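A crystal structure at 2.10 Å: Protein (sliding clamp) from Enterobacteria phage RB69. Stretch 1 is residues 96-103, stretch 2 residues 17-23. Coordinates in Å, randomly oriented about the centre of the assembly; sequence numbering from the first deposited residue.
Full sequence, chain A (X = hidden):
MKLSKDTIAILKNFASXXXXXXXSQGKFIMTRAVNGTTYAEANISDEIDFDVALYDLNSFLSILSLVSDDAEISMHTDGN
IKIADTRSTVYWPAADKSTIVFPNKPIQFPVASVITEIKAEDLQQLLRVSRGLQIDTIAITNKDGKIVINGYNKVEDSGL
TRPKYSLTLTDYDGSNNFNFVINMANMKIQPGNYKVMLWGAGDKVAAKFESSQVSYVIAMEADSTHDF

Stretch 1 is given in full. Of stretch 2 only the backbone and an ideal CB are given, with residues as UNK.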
# COMPACT_ATOMS: atom_id res chain seq x y z
N ASP A 96 24.50 -21.51 9.27
CA ASP A 96 25.85 -22.02 9.19
C ASP A 96 26.55 -20.96 8.35
O ASP A 96 26.03 -20.53 7.32
CB ASP A 96 25.91 -23.36 8.46
CG ASP A 96 27.33 -23.89 8.37
OD1 ASP A 96 27.77 -24.57 9.32
OD2 ASP A 96 28.00 -23.60 7.37
N LYS A 97 27.72 -20.52 8.82
CA LYS A 97 28.50 -19.50 8.13
C LYS A 97 28.60 -19.68 6.62
O LYS A 97 28.58 -18.70 5.88
CB LYS A 97 29.93 -19.45 8.69
CG LYS A 97 30.11 -18.71 9.99
CD LYS A 97 31.60 -18.58 10.32
CE LYS A 97 31.82 -17.75 11.58
NZ LYS A 97 33.28 -17.56 11.91
N SER A 98 28.71 -20.93 6.17
CA SER A 98 28.86 -21.17 4.74
C SER A 98 27.69 -20.76 3.87
O SER A 98 27.84 -20.71 2.65
CB SER A 98 29.19 -22.65 4.47
OG SER A 98 28.08 -23.51 4.65
N THR A 99 26.54 -20.45 4.47
CA THR A 99 25.36 -20.06 3.69
C THR A 99 25.11 -18.57 3.55
O THR A 99 24.05 -18.16 3.06
CB THR A 99 24.05 -20.68 4.26
OG1 THR A 99 23.78 -20.13 5.55
CG2 THR A 99 24.18 -22.20 4.35
N ILE A 100 26.06 -17.75 3.99
CA ILE A 100 25.94 -16.30 3.86
C ILE A 100 27.30 -15.76 3.45
O ILE A 100 28.31 -16.41 3.69
CB ILE A 100 25.55 -15.63 5.18
CG1 ILE A 100 26.63 -15.88 6.23
CG2 ILE A 100 24.20 -16.14 5.63
CD1 ILE A 100 26.44 -15.06 7.48
N VAL A 101 27.32 -14.59 2.83
CA VAL A 101 28.58 -13.98 2.43
C VAL A 101 28.87 -12.85 3.40
O VAL A 101 27.97 -12.06 3.72
CB VAL A 101 28.50 -13.42 0.99
CG1 VAL A 101 29.77 -12.65 0.65
CG2 VAL A 101 28.31 -14.56 0.02
N PHE A 102 30.10 -12.77 3.89
CA PHE A 102 30.45 -11.74 4.86
C PHE A 102 31.92 -11.34 4.82
O PHE A 102 32.78 -12.11 4.39
CB PHE A 102 30.11 -12.25 6.27
CG PHE A 102 30.91 -13.46 6.68
CD1 PHE A 102 32.16 -13.32 7.28
CD2 PHE A 102 30.42 -14.75 6.46
CE1 PHE A 102 32.91 -14.44 7.65
CE2 PHE A 102 31.16 -15.87 6.82
CZ PHE A 102 32.40 -15.72 7.42
N PRO A 103 32.23 -10.11 5.27
CA PRO A 103 33.60 -9.58 5.31
C PRO A 103 34.37 -10.29 6.43
O PRO A 103 33.88 -10.35 7.56
CB PRO A 103 33.38 -8.10 5.63
CG PRO A 103 31.98 -7.82 5.15
CD PRO A 103 31.26 -9.05 5.61
N UNK A 17 21.62 -4.47 1.79
CA UNK A 17 22.88 -4.65 1.07
C UNK A 17 23.17 -6.14 0.91
O UNK A 17 23.64 -6.58 -0.14
CB UNK A 17 24.03 -3.95 1.80
N UNK A 18 22.88 -6.91 1.96
CA UNK A 18 23.08 -8.36 1.98
C UNK A 18 21.98 -8.86 2.92
O UNK A 18 21.90 -8.43 4.07
CB UNK A 18 24.48 -8.76 2.44
N UNK A 19 21.13 -9.75 2.43
CA UNK A 19 20.03 -10.27 3.25
C UNK A 19 20.49 -11.03 4.49
O UNK A 19 19.70 -11.26 5.41
CB UNK A 19 19.15 -11.19 2.40
N UNK A 20 21.76 -11.41 4.52
CA UNK A 20 22.27 -12.13 5.67
C UNK A 20 23.42 -11.38 6.30
O UNK A 20 23.90 -10.40 5.74
CB UNK A 20 22.71 -13.54 5.27
N UNK A 21 23.87 -11.82 7.47
CA UNK A 21 24.98 -11.14 8.12
C UNK A 21 25.65 -11.98 9.20
O UNK A 21 25.08 -12.93 9.73
CB UNK A 21 24.49 -9.82 8.73
N UNK A 22 26.90 -11.63 9.50
CA UNK A 22 27.60 -12.31 10.57
C UNK A 22 27.83 -11.26 11.65
O UNK A 22 28.47 -10.24 11.40
CB UNK A 22 28.91 -12.94 10.09
N UNK A 23 27.26 -11.48 12.83
CA UNK A 23 27.45 -10.54 13.93
C UNK A 23 28.60 -11.08 14.78
O UNK A 23 28.64 -12.28 15.07
CB UNK A 23 26.17 -10.36 14.75

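Position 17 lies beyond the reach of stretch 1: nothing of that segment comes within 5.5 Å of its ideal CB, so the visible atoms place no demand on it and many side chains would do. The deposited residue is Ile-17, which makes no contact with stretch 1.

At position 18 the CA-to-CB bond points toward stretch 1, yet the ideal CB is still 5.0 Å from the nearest atom there, the carbonyl O of Val-101. Space is left for a side chain of moderate length, and what it meets is the polar backbone of Val-101, with a carbonyl to accept and an amide N to donate. Asparagine or glutamine could reach it, whereas the hydroxyl of serine or threonine, one bond out from CB, would stop short of the carbonyl; a polar group able both to give and to take suits the place best. The residue is Asn-18, with chi1 in the t well. Its ND2 lies 2.8 Å from Val-101 O and 4.0 Å from Val-101 CB. Its OD1 accepts a hydrogen bond from a water at 2.6 Å, and the same water O accepts one from Val-101 N at 2.7 Å, so a single water links the side chain to the backbone across the gap. OD1 also turns back on its own segment, accepting a hydrogen bond from the backbone N of position 20 at 3.0 Å, which ties down the turn leading into the strand.

Position 19 is again out of reach, and stretch 1 leaves the choice open; small or polar residues are common in such turns. It is Ser-19, chi1 p, without a contact to stretch 1.

Position 20 is the most restrictive. Its CA is 5.8 Å from Ile-100 CA. An ideal CB, pointing toward stretch 1, would sit just 3.0 Å from Ile-100 CG2, too close for two carbons that are not bonded. The phi/psi of -121/170 is open to most residues, so it is the crowding that favours the absence of a side chain. The residue is Gly-20, whose CA lies 4.5 Å from Ile-100 CG2.

At position 21 the strand begins and CA-to-CB points away, so stretch 1 exerts little selection on the side chain; its extended backbone would suit a beta-branched residue. It is Ile-21, which meets stretch 1 through its backbone: its O is 3.4 Å from Ile-100 CD1.

Position 22 points toward stretch 1 again, with the ideal CB 4.0 Å from Phe-102 CG and 4.2 Å from Ile-100 CD1. An aromatic ring and an aliphatic methyl call for an apolar side chain, such as leucine, isoleucine, valine or methionine. Leu-22, chi1 t and chi2 p, fills the place, with the largest covered area of its segment. Its CD2 lies over one face of the Phe-102 ring, 3.7 Å from the centroid in a CH-pi contact, and reaches 4.1 Å from Lys-97 CE, part of that lysine's aliphatic chain.

Position 23 is out of reach once more, leaving its choice unconstrained here; Leu-23 occupies it.

Stretch 2 17-23: INSGILL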
# COMPACT_ATOMS: atom_id res chain seq x y z
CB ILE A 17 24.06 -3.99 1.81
CG1 ILE A 17 23.85 -2.47 1.86
CG2 ILE A 17 25.37 -4.33 1.10
CD1 ILE A 17 24.93 -1.71 2.56
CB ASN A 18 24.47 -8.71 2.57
CG ASN A 18 24.82 -10.20 2.44
OD1 ASN A 18 23.96 -11.07 2.52
ND2 ASN A 18 26.11 -10.49 2.28
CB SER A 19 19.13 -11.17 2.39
OG SER A 19 19.88 -12.21 1.78
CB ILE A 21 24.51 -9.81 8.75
CG1 ILE A 21 25.71 -8.96 9.15
CG2 ILE A 21 23.64 -10.08 9.95
CD1 ILE A 21 25.33 -7.55 9.55
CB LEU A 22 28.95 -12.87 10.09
CG LEU A 22 29.83 -13.46 11.21
CD1 LEU A 22 29.14 -14.67 11.85
CD2 LEU A 22 31.20 -13.85 10.64
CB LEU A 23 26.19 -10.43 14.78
CG LEU A 23 24.93 -9.88 14.11
CD1 LEU A 23 23.76 -10.01 15.07
CD2 LEU A 23 25.15 -8.43 13.71
O HOH W 1 24.84 -13.53 2.31
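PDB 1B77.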